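Long-range contacts in FAD-binding PCMH-type domain-containing protein (Gibberella zeae, PDB 6YJO), which carries FAD attached through two covalent links and probably works as an oxygen-dependent oxidoreductase, perhaps acting on oligosaccharides: residues L74-V78 and I118-M123; T214-R218 and I406-F410; F235-V241 and T317-M323; S362-L367 and R440-V445. One frame throughout, in Å; residues are numbered along the deposited sequence.

Four contacts sample the PCMH-type flavoprotein fold from its FAD-binding part to its seven-stranded antiparallel sheet. Contact 1 lies at the end of the small parallel sheet 71-73/116-119/95-98 and includes Val-120, which touches the FAD. About 24 Å away, centre to centre, contact 2 fastens helix 211-220 to the loop between strands 380-386 and 417-423. Strand 226-236 follows that helix and runs into contact 3, whose partner leads into helix 320-326; contact 3 is nested within the chain loop closed by contact 2. Contact 4 pairs helices 357-371 and 431-446 and alternates along the chain with contact 2. Sequence-distant parts are thus tied together, from contact 1 at the FAD to contact 4, 43 Å away across the chain's centre and remote from the known sites.

Contact 1. Residues L74-V78 and I118-M123; sequences LPTTV and IVVDAM
Pro-75 lies against Ile-118 and the carbonyl of Val-119, where the small parallel sheet of the PCMH-type FAD-binding fold runs out into loops. Strand 71-73 pairs with strand 116-119, and residues 74-78 carry the chain from the first of these into helix 78-90. Bumps and hollows follow one another along the contact. The pyrrolidine ring sets its CG 3.6 Å from CG2 of Ile-118, the two side chains meeting at about a right angle, while Pro-75 CD rests 3.2 Å from Val-119 O. Beside it Leu-74 dips its CD1 branch between CG1 of Val-119 and CB of Ala-122, about 4.0 Å from each, and also rests it on Val-119 O. Ala-122 CB is a single methyl bump set among Leu-74 CD1, Pro-75 O and Thr-76 CG2. Met-123 reaches farthest, following the backbone of 76-78, with its CG 3.4 Å from Thr-76 CA. Helix 78-90 backs this packing through Ile-81, which touches both Pro-75 and Met-123; Val-120, turned from the contact, meets the FAD. A bend at the Met-123 thioether (chi3 53°) brings methyl CE alongside the backbone of Thr-77 and Val-78, 4.0 Å from Val-78 N.

Contact 2. Residues T214-R218 and I406-F410; sequences TWALR and INSAF
Trp-215 spreads its indole over Ala-409, whose CB stands 3.4 Å from the centroid of the six-membered ring and only 13° off the ring normal, a CH-pi contact. With CG anti to the backbone N (chi1 171°), the indole lies along the 407-409 backbone, CD1 near Asn-407 and the six-membered ring over Ala-409. On the pyrrole side, CD1 of Trp-215 comes within 3.0 Å of Asn-407 OD1, the ring and amide planes being 30° apart. The other end of that amide is held by its own neighbours: ND2 of Asn-407 bonds to Tyr-211 O and Asp-207 OD1.

Polar bonds fix the loop beneath the ring. Ala-409 N donates to Trp-215 O at 3.1 Å. The carbonyl of Arg-218 is gripped more firmly by Ser-408 OG, 2.6 Å from Arg-218 O, and receives weak additional bonds from the amides of Ala-409 and Phe-410. In return, the extended Arg-218 side chain places NH1 2.9 Å from Asn-407 O, on a lone pair in the carbonyl plane. The same NH1 forms a salt bridge with Asp-207, while NH2 bonds to Phe-190 O, so the buried guanidinium has several acceptors, which would be expected to balance its charge. The result is a helix packed and hydrogen-bonded to a loop of the flavoprotein fold, joining helix 211-220 to residues whose Phe-410 side chain lies about 4 Å from that of the FAD-binding Tyr-457.

Contact 3. Residues F235-V241 and T317-M323; sequences FAAPETV and TGGWIQM
Val-241 and Gly-318 form a single antiparallel bridge, a hydrogen-bonded pair, just where the chain leaves strand 226-236 for the seven-stranded sheet and its partner enters helix 320-326. Val-241 N donates to Gly-318 O at 3.1 Å, and Gly-318 N returns the bond to Val-241 O at 2.9 Å.

The tight part is built around two buried side chains, Trp-320 and Val-241. Ala-237 CB sits over one face of the indole, 4.1 Å from the centroid of the five-membered ring, and Pro-238 adds its CD 3.6 Å from Trp-320 CE3. At the far end of the indole, Phe-235 turns its edge toward the Trp-320 face in an offset edge-to-face pair with planes at 88°; its CG sits between backbone N and carbonyl carbon (chi1 66°), a position from which CZ at the ring's end comes up to Trp-320 CH2. Phe-150 of helix 142-152 touches both Ala-237 and Trp-320, while His-183 stacks on the Phe-235 ring.

Packing thins toward the exposed side. There Thr-240 and Thr-317 meet through their CG2 methyls at 3.9 Å, and the side chain of Glu-239 points away. The extended, exposed Gln-322 side chain reaches Gly-319 at the N-cap, OE1 accepting its N-H. Val-241 shows the contrast: its CG2 lies between Gly-319 O, at 3.0 Å, and Met-323 CB, at 3.5 Å.

Contact 4. Residues S362-L367 and R440-V445; sequences SFARTL and RFRDSV
Two antiparallel helices, 357-371 and 431-446, lie together against the seven-stranded antiparallel sheet, and this contact is part of their interface. The axes of the two short segments approach to 8.3 Å and make an angle of 157°. That closeness rests on small residues: Ser-444 faces Phe-363 and Thr-366, with Ser-444 CB 3.3 Å from Thr-366 OG1.

Ser-362 OG supplies the hydrogen bond between the segments, reaching Ser-444 O at 3.1 Å in the carbonyl plane on a lone pair. A chi1 of 74°, with OG between backbone N and carbonyl carbon, turns the Ser-444 hydroxyl back to bond Phe-441 O of its own helix, while OG also lies in the plane of the Phe-363 ring at its edge. Toward the sheet the contact becomes apolar. Leu-367 sets CD1 above the centre of the Phe-441 ring, 3.6 Å from the centroid, in a CH-pi contact. Phe-363 runs beside Val-445, the two pointing the same way. Trp-380 and Trp-419, on strands of the sheet, meet the rings of Phe-441 and Phe-363 edge-to-face. On the outer side Thr-366 CG2 rests 3.5 Å from CG of Arg-440, touching the aliphatic part of that chain.

With Ser-444 OG satisfied inside its own helix and Ser-362 OG directed to a carbonyl across the gap, hydroxyl-bearing residues can occupy the close approach while the apolar side chains beneath, aromatic and aliphatic, pack the pair on the sheet.

Contact 1. Residues L74-V78 and I118-M123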
loop_
_atom_site.group_PDB
_atom_site.type_symbol
_atom_site.label_atom_id
_atom_site.label_comp_id
_atom_site.label_asym_id
_atom_site.label_seq_id
_atom_site.Cartn_x
_atom_site.Cartn_y
_atom_site.Cartn_z
ATOM N N LEU A 74 17.557 -7.389 14.022
ATOM C CA LEU A 74 17.760 -7.752 12.621
ATOM C C LEU A 74 17.694 -9.271 12.513
ATOM O O LEU A 74 18.713 -9.941 12.305
ATOM C CB LEU A 74 19.090 -7.203 12.105
ATOM C CG LEU A 74 19.406 -7.467 10.630
ATOM C CD1 LEU A 74 18.293 -6.943 9.728
ATOM C CD2 LEU A 74 20.738 -6.846 10.241
ATOM N N PRO A 75 16.503 -9.848 12.665
ATOM C CA PRO A 75 16.376 -11.306 12.627
ATOM C C PRO A 75 16.610 -11.860 11.230
ATOM O O PRO A 75 16.500 -11.159 10.222
ATOM C CB PRO A 75 14.929 -11.539 13.074
ATOM C CG PRO A 75 14.215 -10.306 12.634
ATOM C CD PRO A 75 15.201 -9.194 12.878
ATOM N N THR A 76 16.946 -13.150 11.188
ATOM C CA THR A 76 16.942 -13.912 9.949
ATOM C C THR A 76 16.130 -15.193 10.063
ATOM O O THR A 76 15.994 -15.909 9.065
ATOM C CB THR A 76 18.373 -14.263 9.506
ATOM O OG1 THR A 76 18.945 -15.206 10.420
ATOM C CG2 THR A 76 19.235 -13.009 9.445
ATOM N N THR A 77 15.592 -15.500 11.243
ATOM C CA THR A 77 14.744 -16.664 11.446
ATOM C C THR A 77 13.493 -16.253 12.205
ATOM O O THR A 77 13.457 -15.222 12.884
ATOM C CB THR A 77 15.457 -17.779 12.226
ATOM O OG1 THR A 77 15.732 -17.331 13.560
ATOM C CG2 THR A 77 16.759 -18.174 11.542
ATOM N N VAL A 78 12.460 -17.086 12.080
ATOM C CA VAL A 78 11.231 -16.862 12.834
ATOM C C VAL A 78 11.519 -16.854 14.327
ATOM O O VAL A 78 10.878 -16.120 15.090
ATOM C CB VAL A 78 10.184 -17.935 12.477
ATOM C CG1 VAL A 78 8.828 -17.558 13.051
ATOM C CG2 VAL A 78 10.110 -18.132 10.964
ATOM N N ILE A 118 11.830 -4.415 14.876
ATOM C CA ILE A 118 12.264 -5.706 14.355
ATOM C C ILE A 118 12.313 -5.572 12.837
ATOM O O ILE A 118 11.277 -5.578 12.166
ATOM C CB ILE A 118 11.324 -6.830 14.805
ATOM C CG1 ILE A 118 11.286 -6.911 16.338
ATOM C CG2 ILE A 118 11.747 -8.171 14.211
ATOM C CD1 ILE A 118 10.266 -7.891 16.893
ATOM N N VAL A 119 13.521 -5.439 12.294
ATOM C CA VAL A 119 13.727 -5.248 10.861
ATOM C C VAL A 119 13.816 -6.623 10.206
ATOM O O VAL A 119 14.832 -7.315 10.319
ATOM C CB VAL A 119 14.987 -4.418 10.584
ATOM C CG1 VAL A 119 15.297 -4.391 9.086
ATOM C CG2 VAL A 119 14.826 -2.997 11.121
ATOM N N VAL A 120 12.761 -7.008 9.493
ATOM C CA VAL A 120 12.684 -8.328 8.876
ATOM C C VAL A 120 13.235 -8.271 7.455
ATOM O O VAL A 120 13.084 -9.223 6.681
ATOM C CB VAL A 120 11.236 -8.856 8.887
ATOM C CG1 VAL A 120 10.667 -8.813 10.297
ATOM C CG2 VAL A 120 10.356 -8.058 7.926
ATOM N N ASP A 121 13.900 -7.163 7.117
ATOM C CA ASP A 121 14.410 -6.971 5.762
ATOM C C ASP A 121 15.361 -8.089 5.339
ATOM O O ASP A 121 15.458 -8.399 4.145
ATOM C CB ASP A 121 15.112 -5.611 5.675
ATOM C CG ASP A 121 15.710 -5.337 4.306
ATOM O OD1 ASP A 121 15.284 -5.980 3.323
ATOM O OD2 ASP A 121 16.610 -4.473 4.217
ATOM N N ALA A 122 16.074 -8.701 6.288
ATOM C CA ALA A 122 17.028 -9.754 5.955
ATOM C C ALA A 122 16.363 -11.090 5.641
ATOM O O ALA A 122 17.030 -11.988 5.115
ATOM C CB ALA A 122 18.030 -9.936 7.101
ATOM N N MET A 123 15.074 -11.244 5.937
ATOM C CA MET A 123 14.328 -12.467 5.638
ATOM C C MET A 123 13.518 -12.204 4.374
ATOM O O MET A 123 12.417 -11.655 4.425
ATOM C CB MET A 123 13.440 -12.850 6.817
ATOM C CG MET A 123 14.204 -13.098 8.107
ATOM S SD MET A 123 13.139 -13.298 9.551
ATOM C CE MET A 123 12.028 -14.592 8.983
#

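Contact 2. Residues T214-R218 and I406-F410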
loop_
_atom_site.group_PDB
_atom_site.type_symbol
_atom_site.label_atom_id
_atom_site.label_comp_id
_atom_site.label_asym_id
_atom_site.label_seq_id
_atom_site.Cartn_x
_atom_site.Cartn_y
_atom_site.Cartn_z
ATOM N N THR A 214 -6.861 -14.310 10.502
ATOM C CA THR A 214 -6.559 -14.195 9.078
ATOM C C THR A 214 -7.400 -13.102 8.434
ATOM O O THR A 214 -6.936 -12.397 7.530
ATOM C CB THR A 214 -6.809 -15.538 8.390
ATOM O OG1 THR A 214 -6.066 -16.568 9.056
ATOM C CG2 THR A 214 -6.400 -15.496 6.923
ATOM N N TRP A 215 -8.645 -12.954 8.885
ATOM C CA TRP A 215 -9.502 -11.884 8.390
ATOM C C TRP A 215 -8.889 -10.518 8.675
ATOM O O TRP A 215 -8.924 -9.622 7.823
ATOM C CB TRP A 215 -10.883 -12.020 9.033
ATOM C CG TRP A 215 -11.820 -10.879 8.806
ATOM C CD1 TRP A 215 -12.710 -10.735 7.780
ATOM C CD2 TRP A 215 -11.988 -9.734 9.645
ATOM N NE1 TRP A 215 -13.416 -9.563 7.927
ATOM C CE2 TRP A 215 -12.990 -8.930 9.064
ATOM C CE3 TRP A 215 -11.386 -9.308 10.833
ATOM C CZ2 TRP A 215 -13.398 -7.724 9.628
ATOM C CZ3 TRP A 215 -11.789 -8.111 11.389
ATOM C CH2 TRP A 215 -12.790 -7.334 10.790
ATOM N N ALA A 216 -8.307 -10.346 9.867
ATOM C CA ALA A 216 -7.672 -9.076 10.204
ATOM C C ALA A 216 -6.372 -8.888 9.433
ATOM O O ALA A 216 -6.027 -7.765 9.052
ATOM C CB ALA A 216 -7.418 -9.002 11.710
ATOM N N LEU A 217 -5.633 -9.974 9.193
ATOM C CA LEU A 217 -4.385 -9.860 8.446
ATOM C C LEU A 217 -4.626 -9.388 7.021
ATOM O O LEU A 217 -3.764 -8.718 6.436
ATOM C CB LEU A 217 -3.641 -11.200 8.443
ATOM C CG LEU A 217 -3.166 -11.687 9.812
ATOM C CD1 LEU A 217 -2.286 -12.919 9.684
ATOM C CD2 LEU A 217 -2.426 -10.586 10.557
ATOM N N ARG A 218 -5.779 -9.726 6.440
ATOM C CA ARG A 218 -6.148 -9.235 5.112
ATOM C C ARG A 218 -6.727 -7.824 5.236
ATOM O O ARG A 218 -7.903 -7.571 4.972
ATOM C CB ARG A 218 -7.145 -10.169 4.437
ATOM C CG ARG A 218 -6.615 -11.549 4.072
ATOM C CD ARG A 218 -7.592 -12.271 3.155
ATOM N NE ARG A 218 -7.191 -13.649 2.885
ATOM C CZ ARG A 218 -7.572 -14.705 3.602
ATOM N NH1 ARG A 218 -8.376 -14.562 4.649
ATOM N NH2 ARG A 218 -7.144 -15.915 3.267
ATOM N N ILE A 406 -14.483 -13.313 -0.117
ATOM C CA ILE A 406 -13.206 -13.371 0.583
ATOM C C ILE A 406 -13.400 -12.967 2.038
ATOM O O ILE A 406 -14.212 -12.093 2.368
ATOM C CB ILE A 406 -12.152 -12.482 -0.105
ATOM C CG1 ILE A 406 -10.783 -12.674 0.555
ATOM C CG2 ILE A 406 -12.574 -11.016 -0.073
ATOM C CD1 ILE A 406 -9.661 -11.923 -0.128
ATOM N N ASN A 407 -12.642 -13.622 2.918
ATOM C CA ASN A 407 -12.647 -13.352 4.358
ATOM C C ASN A 407 -11.614 -12.263 4.620
ATOM O O ASN A 407 -10.441 -12.538 4.873
ATOM C CB ASN A 407 -12.340 -14.625 5.139
ATOM C CG ASN A 407 -12.351 -14.411 6.638
ATOM O OD1 ASN A 407 -13.179 -13.667 7.168
ATOM N ND2 ASN A 407 -11.437 -15.080 7.335
ATOM N N SER A 408 -12.051 -11.007 4.559
ATOM C CA SER A 408 -11.115 -9.895 4.618
ATOM C C SER A 408 -11.761 -8.694 5.294
ATOM O O SER A 408 -12.926 -8.373 5.037
ATOM C CB SER A 408 -10.630 -9.507 3.215
ATOM O OG SER A 408 -9.729 -8.420 3.279
ATOM N N ALA A 409 -10.979 -8.026 6.146
ATOM C CA ALA A 409 -11.451 -6.826 6.823
ATOM C C ALA A 409 -11.439 -5.600 5.920
ATOM O O ALA A 409 -12.082 -4.602 6.254
ATOM C CB ALA A 409 -10.604 -6.559 8.065
ATOM N N PHE A 410 -10.718 -5.644 4.800
ATOM C CA PHE A 410 -10.651 -4.523 3.872
ATOM C C PHE A 410 -12.061 -4.088 3.471
ATOM O O PHE A 410 -12.835 -4.915 2.961
ATOM C CB PHE A 410 -9.852 -4.905 2.628
ATOM C CG PHE A 410 -9.663 -3.773 1.651
ATOM C CD1 PHE A 410 -8.636 -2.855 1.822
ATOM C CD2 PHE A 410 -10.505 -3.631 0.558
ATOM C CE1 PHE A 410 -8.456 -1.819 0.933
ATOM C CE2 PHE A 410 -10.326 -2.592 -0.340
ATOM C CZ PHE A 410 -9.299 -1.685 -0.151
#

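Contact 3. Residues F235-V241 and T317-M323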
loop_
_atom_site.group_PDB
_atom_site.type_symbol
_atom_site.label_atom_id
_atom_site.label_comp_id
_atom_site.label_asym_id
_atom_site.label_seq_id
_atom_site.Cartn_x
_atom_site.Cartn_y
_atom_site.Cartn_z
ATOM N N PHE A 235 -0.606 -16.263 -9.972
ATOM C CA PHE A 235 -1.181 -16.415 -11.299
ATOM C C PHE A 235 -0.059 -16.449 -12.331
ATOM O O PHE A 235 1.081 -16.064 -12.054
ATOM C CB PHE A 235 -2.170 -15.282 -11.611
ATOM C CG PHE A 235 -1.530 -13.924 -11.726
ATOM C CD1 PHE A 235 -0.998 -13.495 -12.931
ATOM C CD2 PHE A 235 -1.472 -13.072 -10.635
ATOM C CE1 PHE A 235 -0.412 -12.248 -13.045
ATOM C CE2 PHE A 235 -0.889 -11.822 -10.744
ATOM C CZ PHE A 235 -0.357 -11.411 -11.949
ATOM N N ALA A 236 -0.387 -16.930 -13.527
ATOM C CA ALA A 236 0.621 -17.082 -14.569
ATOM C C ALA A 236 0.984 -15.714 -15.134
ATOM O O ALA A 236 0.110 -14.983 -15.612
ATOM C CB ALA A 236 0.109 -18.001 -15.676
ATOM N N ALA A 237 2.265 -15.366 -15.071
ATOM C CA ALA A 237 2.722 -14.093 -15.611
ATOM C C ALA A 237 2.359 -14.017 -17.090
ATOM O O ALA A 237 2.788 -14.885 -17.866
ATOM C CB ALA A 237 4.231 -13.935 -15.433
ATOM N N PRO A 238 1.592 -13.021 -17.528
ATOM C CA PRO A 238 1.212 -12.974 -18.939
ATOM C C PRO A 238 2.423 -12.689 -19.810
ATOM O O PRO A 238 3.413 -12.099 -19.378
ATOM C CB PRO A 238 0.192 -11.833 -19.001
ATOM C CG PRO A 238 0.607 -10.916 -17.908
ATOM C CD PRO A 238 1.225 -11.776 -16.826
ATOM N N GLU A 239 2.333 -13.135 -21.060
ATOM C CA GLU A 239 3.408 -12.960 -22.025
ATOM C C GLU A 239 3.179 -11.775 -22.950
ATOM O O GLU A 239 4.132 -11.321 -23.595
ATOM C CB GLU A 239 3.574 -14.241 -22.858
ATOM C CG GLU A 239 2.313 -14.676 -23.590
ATOM C CD GLU A 239 2.513 -15.949 -24.399
ATOM O OE1 GLU A 239 3.553 -16.619 -24.216
ATOM O OE2 GLU A 239 1.631 -16.277 -25.219
ATOM N N THR A 240 1.952 -11.264 -23.012
ATOM C CA THR A 240 1.560 -10.191 -23.922
ATOM C C THR A 240 0.949 -9.073 -23.081
ATOM O O THR A 240 -0.210 -9.164 -22.667
ATOM C CB THR A 240 0.582 -10.717 -24.969
ATOM O OG1 THR A 240 1.236 -11.697 -25.784
ATOM C CG2 THR A 240 0.059 -9.593 -25.847
ATOM N N VAL A 241 1.726 -8.022 -22.829
ATOM C CA VAL A 241 1.325 -6.939 -21.936
ATOM C C VAL A 241 1.645 -5.614 -22.615
ATOM O O VAL A 241 2.765 -5.413 -23.098
ATOM C CB VAL A 241 2.024 -7.046 -20.563
ATOM C CG1 VAL A 241 2.234 -8.513 -20.189
ATOM C CG2 VAL A 241 3.350 -6.298 -20.536
ATOM N N THR A 317 4.088 -3.166 -26.743
ATOM C CA THR A 317 3.795 -4.498 -26.242
ATOM C C THR A 317 5.094 -5.218 -25.910
ATOM O O THR A 317 6.101 -5.072 -26.611
ATOM C CB THR A 317 2.993 -5.305 -27.268
ATOM O OG1 THR A 317 1.908 -4.509 -27.761
ATOM C CG2 THR A 317 2.435 -6.581 -26.644
ATOM N N GLY A 318 5.059 -5.999 -24.839
ATOM C CA GLY A 318 6.252 -6.678 -24.385
ATOM C C GLY A 318 5.961 -7.646 -23.257
ATOM O O GLY A 318 4.812 -8.003 -22.999
ATOM N N GLY A 319 7.032 -8.071 -22.588
ATOM C CA GLY A 319 6.919 -9.040 -21.521
ATOM C C GLY A 319 6.381 -8.433 -20.230
ATOM O O GLY A 319 6.212 -7.224 -20.094
ATOM N N TRP A 320 6.120 -9.317 -19.264
ATOM C CA TRP A 320 5.567 -8.898 -17.981
ATOM C C TRP A 320 6.611 -8.173 -17.146
ATOM O O TRP A 320 6.309 -7.161 -16.507
ATOM C CB TRP A 320 5.023 -10.127 -17.246
ATOM C CG TRP A 320 4.917 -10.014 -15.741
ATOM C CD1 TRP A 320 5.824 -10.457 -14.821
ATOM C CD2 TRP A 320 3.827 -9.460 -14.993
ATOM N NE1 TRP A 320 5.370 -10.208 -13.551
ATOM C CE2 TRP A 320 4.148 -9.594 -13.627
ATOM C CE3 TRP A 320 2.614 -8.863 -15.343
ATOM C CZ2 TRP A 320 3.304 -9.146 -12.612
ATOM C CZ3 TRP A 320 1.775 -8.418 -14.334
ATOM C CH2 TRP A 320 2.124 -8.561 -12.986
ATOM N N ILE A 321 7.848 -8.676 -17.146
ATOM C CA ILE A 321 8.932 -8.012 -16.434
ATOM C C ILE A 321 9.263 -6.685 -17.097
ATOM O O ILE A 321 9.747 -5.757 -16.440
ATOM C CB ILE A 321 10.160 -8.942 -16.360
ATOM C CG1 ILE A 321 9.839 -10.177 -15.507
ATOM C CG2 ILE A 321 11.366 -8.202 -15.793
ATOM C CD1 ILE A 321 9.616 -9.875 -14.019
ATOM N N GLN A 322 8.999 -6.563 -18.398
ATOM C CA GLN A 322 9.220 -5.292 -19.077
ATOM C C GLN A 322 8.257 -4.229 -18.564
ATOM O O GLN A 322 8.655 -3.086 -18.316
ATOM C CB GLN A 322 9.077 -5.483 -20.588
ATOM C CG GLN A 322 9.903 -4.534 -21.425
ATOM C CD GLN A 322 10.112 -5.046 -22.841
ATOM O OE1 GLN A 322 9.464 -6.000 -23.272
ATOM N NE2 GLN A 322 11.029 -4.418 -23.568
ATOM N N MET A 323 6.985 -4.594 -18.383
ATOM C CA MET A 323 6.004 -3.629 -17.896
ATOM C C MET A 323 6.317 -3.194 -16.468
ATOM O O MET A 323 6.151 -2.018 -16.124
ATOM C CB MET A 323 4.600 -4.228 -17.982
ATOM C CG MET A 323 3.499 -3.380 -17.343
ATOM S SD MET A 323 3.345 -3.578 -15.544
ATOM C CE MET A 323 3.158 -5.359 -15.388
#

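Contact 4. Residues S362-L367 and R440-V445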
loop_
_atom_site.group_PDB
_atom_site.type_symbol
_atom_site.label_atom_id
_atom_site.label_comp_id
_atom_site.label_asym_id
_atom_site.label_seq_id
_atom_site.Cartn_x
_atom_site.Cartn_y
_atom_site.Cartn_z
ATOM N N SER A 362 -16.433 20.805 -8.048
ATOM C CA SER A 362 -15.768 21.398 -6.890
ATOM C C SER A 362 -14.291 21.027 -6.855
ATOM O O SER A 362 -13.446 21.861 -6.511
ATOM C CB SER A 362 -16.462 20.956 -5.600
ATOM O OG SER A 362 -15.764 21.428 -4.460
ATOM N N PHE A 363 -13.961 19.781 -7.204
ATOM C CA PHE A 363 -12.563 19.367 -7.241
ATOM C C PHE A 363 -11.791 20.146 -8.299
ATOM O O PHE A 363 -10.687 20.633 -8.042
ATOM C CB PHE A 363 -12.471 17.863 -7.506
ATOM C CG PHE A 363 -11.084 17.385 -7.849
ATOM C CD1 PHE A 363 -10.043 17.534 -6.949
ATOM C CD2 PHE A 363 -10.824 16.782 -9.069
ATOM C CE1 PHE A 363 -8.768 17.096 -7.260
ATOM C CE2 PHE A 363 -9.552 16.341 -9.388
ATOM C CZ PHE A 363 -8.521 16.499 -8.480
ATOM N N ALA A 364 -12.379 20.305 -9.487
ATOM C CA ALA A 364 -11.675 20.940 -10.598
ATOM C C ALA A 364 -11.580 22.449 -10.415
ATOM O O ALA A 364 -10.648 23.071 -10.931
ATOM C CB ALA A 364 -12.375 20.603 -11.918
ATOM N N ARG A 365 -12.533 23.054 -9.699
ATOM C CA ARG A 365 -12.445 24.478 -9.380
ATOM C C ARG A 365 -11.322 24.735 -8.385
ATOM O O ARG A 365 -10.564 25.701 -8.526
ATOM C CB ARG A 365 -13.783 24.972 -8.817
ATOM C CG ARG A 365 -13.868 26.473 -8.540
ATOM C CD ARG A 365 -15.322 26.882 -8.306
ATOM N NE ARG A 365 -15.523 28.329 -8.283
ATOM C CZ ARG A 365 -16.714 28.920 -8.371
ATOM N NH1 ARG A 365 -17.819 28.194 -8.498
ATOM N NH2 ARG A 365 -16.801 30.244 -8.338
ATOM N N THR A 366 -11.203 23.872 -7.376
ATOM C CA THR A 366 -10.187 24.031 -6.345
ATOM C C THR A 366 -8.792 23.716 -6.878
ATOM O O THR A 366 -7.815 24.339 -6.456
ATOM C CB THR A 366 -10.541 23.127 -5.162
ATOM O OG1 THR A 366 -11.969 23.053 -5.038
ATOM C CG2 THR A 366 -9.963 23.669 -3.865
ATOM N N LEU A 367 -8.687 22.775 -7.819
ATOM C CA LEU A 367 -7.393 22.382 -8.368
ATOM C C LEU A 367 -6.890 23.402 -9.380
ATOM O O LEU A 367 -5.747 23.862 -9.292
ATOM C CB LEU A 367 -7.505 21.004 -9.018
ATOM C CG LEU A 367 -6.192 20.283 -9.310
ATOM C CD1 LEU A 367 -5.560 19.786 -8.015
ATOM C CD2 LEU A 367 -6.421 19.140 -10.291
ATOM N N ARG A 440 -7.036 20.600 1.288
ATOM C CA ARG A 440 -7.980 21.399 0.512
ATOM C C ARG A 440 -8.429 20.653 -0.739
ATOM O O ARG A 440 -9.603 20.725 -1.123
ATOM C CB ARG A 440 -7.344 22.745 0.154
ATOM C CG ARG A 440 -8.084 23.533 -0.913
ATOM C CD ARG A 440 -7.589 24.974 -0.995
ATOM N NE ARG A 440 -6.130 25.062 -0.929
ATOM C CZ ARG A 440 -5.442 25.797 -0.055
ATOM N NH1 ARG A 440 -6.059 26.550 0.848
ATOM N NH2 ARG A 440 -4.117 25.787 -0.096
ATOM N N PHE A 441 -7.515 19.931 -1.388
ATOM C CA PHE A 441 -7.905 19.104 -2.526
ATOM C C PHE A 441 -8.825 17.972 -2.084
ATOM O O PHE A 441 -9.896 17.763 -2.665
ATOM C CB PHE A 441 -6.666 18.531 -3.220
ATOM C CG PHE A 441 -5.805 19.559 -3.905
ATOM C CD1 PHE A 441 -6.298 20.815 -4.226
ATOM C CD2 PHE A 441 -4.495 19.256 -4.240
ATOM C CE1 PHE A 441 -5.500 21.747 -4.861
ATOM C CE2 PHE A 441 -3.696 20.183 -4.873
ATOM C CZ PHE A 441 -4.198 21.432 -5.183
ATOM N N ARG A 442 -8.414 17.226 -1.057
ATOM C CA ARG A 442 -9.201 16.084 -0.601
ATOM C C ARG A 442 -10.601 16.510 -0.168
ATOM O O ARG A 442 -11.592 15.857 -0.519
ATOM C CB ARG A 442 -8.460 15.371 0.535
ATOM C CG ARG A 442 -9.334 14.522 1.448
ATOM C CD ARG A 442 -8.496 13.586 2.319
ATOM N NE ARG A 442 -8.741 13.785 3.748
ATOM C CZ ARG A 442 -7.971 14.508 4.560
ATOM N NH1 ARG A 442 -6.881 15.117 4.104
ATOM N NH2 ARG A 442 -8.292 14.620 5.842
ATOM N N ASP A 443 -10.709 17.607 0.583
ATOM C CA ASP A 443 -12.020 18.040 1.060
ATOM C C ASP A 443 -12.919 18.480 -0.090
ATOM O O ASP A 443 -14.130 18.236 -0.063
ATOM C CB ASP A 443 -11.864 19.174 2.069
ATOM C CG ASP A 443 -11.161 18.731 3.333
ATOM O OD1 ASP A 443 -11.202 17.521 3.640
ATOM O OD2 ASP A 443 -10.567 19.589 4.018
ATOM N N SER A 444 -12.349 19.142 -1.100
ATOM C CA SER A 444 -13.137 19.576 -2.251
ATOM C C SER A 444 -13.909 18.419 -2.874
ATOM O O SER A 444 -14.944 18.635 -3.512
ATOM C CB SER A 444 -12.222 20.215 -3.298
ATOM O OG SER A 444 -11.457 19.231 -3.971
ATOM N N VAL A 445 -13.420 17.191 -2.700
ATOM C CA VAL A 445 -14.090 16.016 -3.245
ATOM C C VAL A 445 -15.223 15.563 -2.332
ATOM O O VAL A 445 -16.316 15.230 -2.803
ATOM C CB VAL A 445 -13.064 14.887 -3.465
ATOM C CG1 VAL A 445 -13.773 13.567 -3.712
ATOM C CG2 VAL A 445 -12.123 15.228 -4.612
#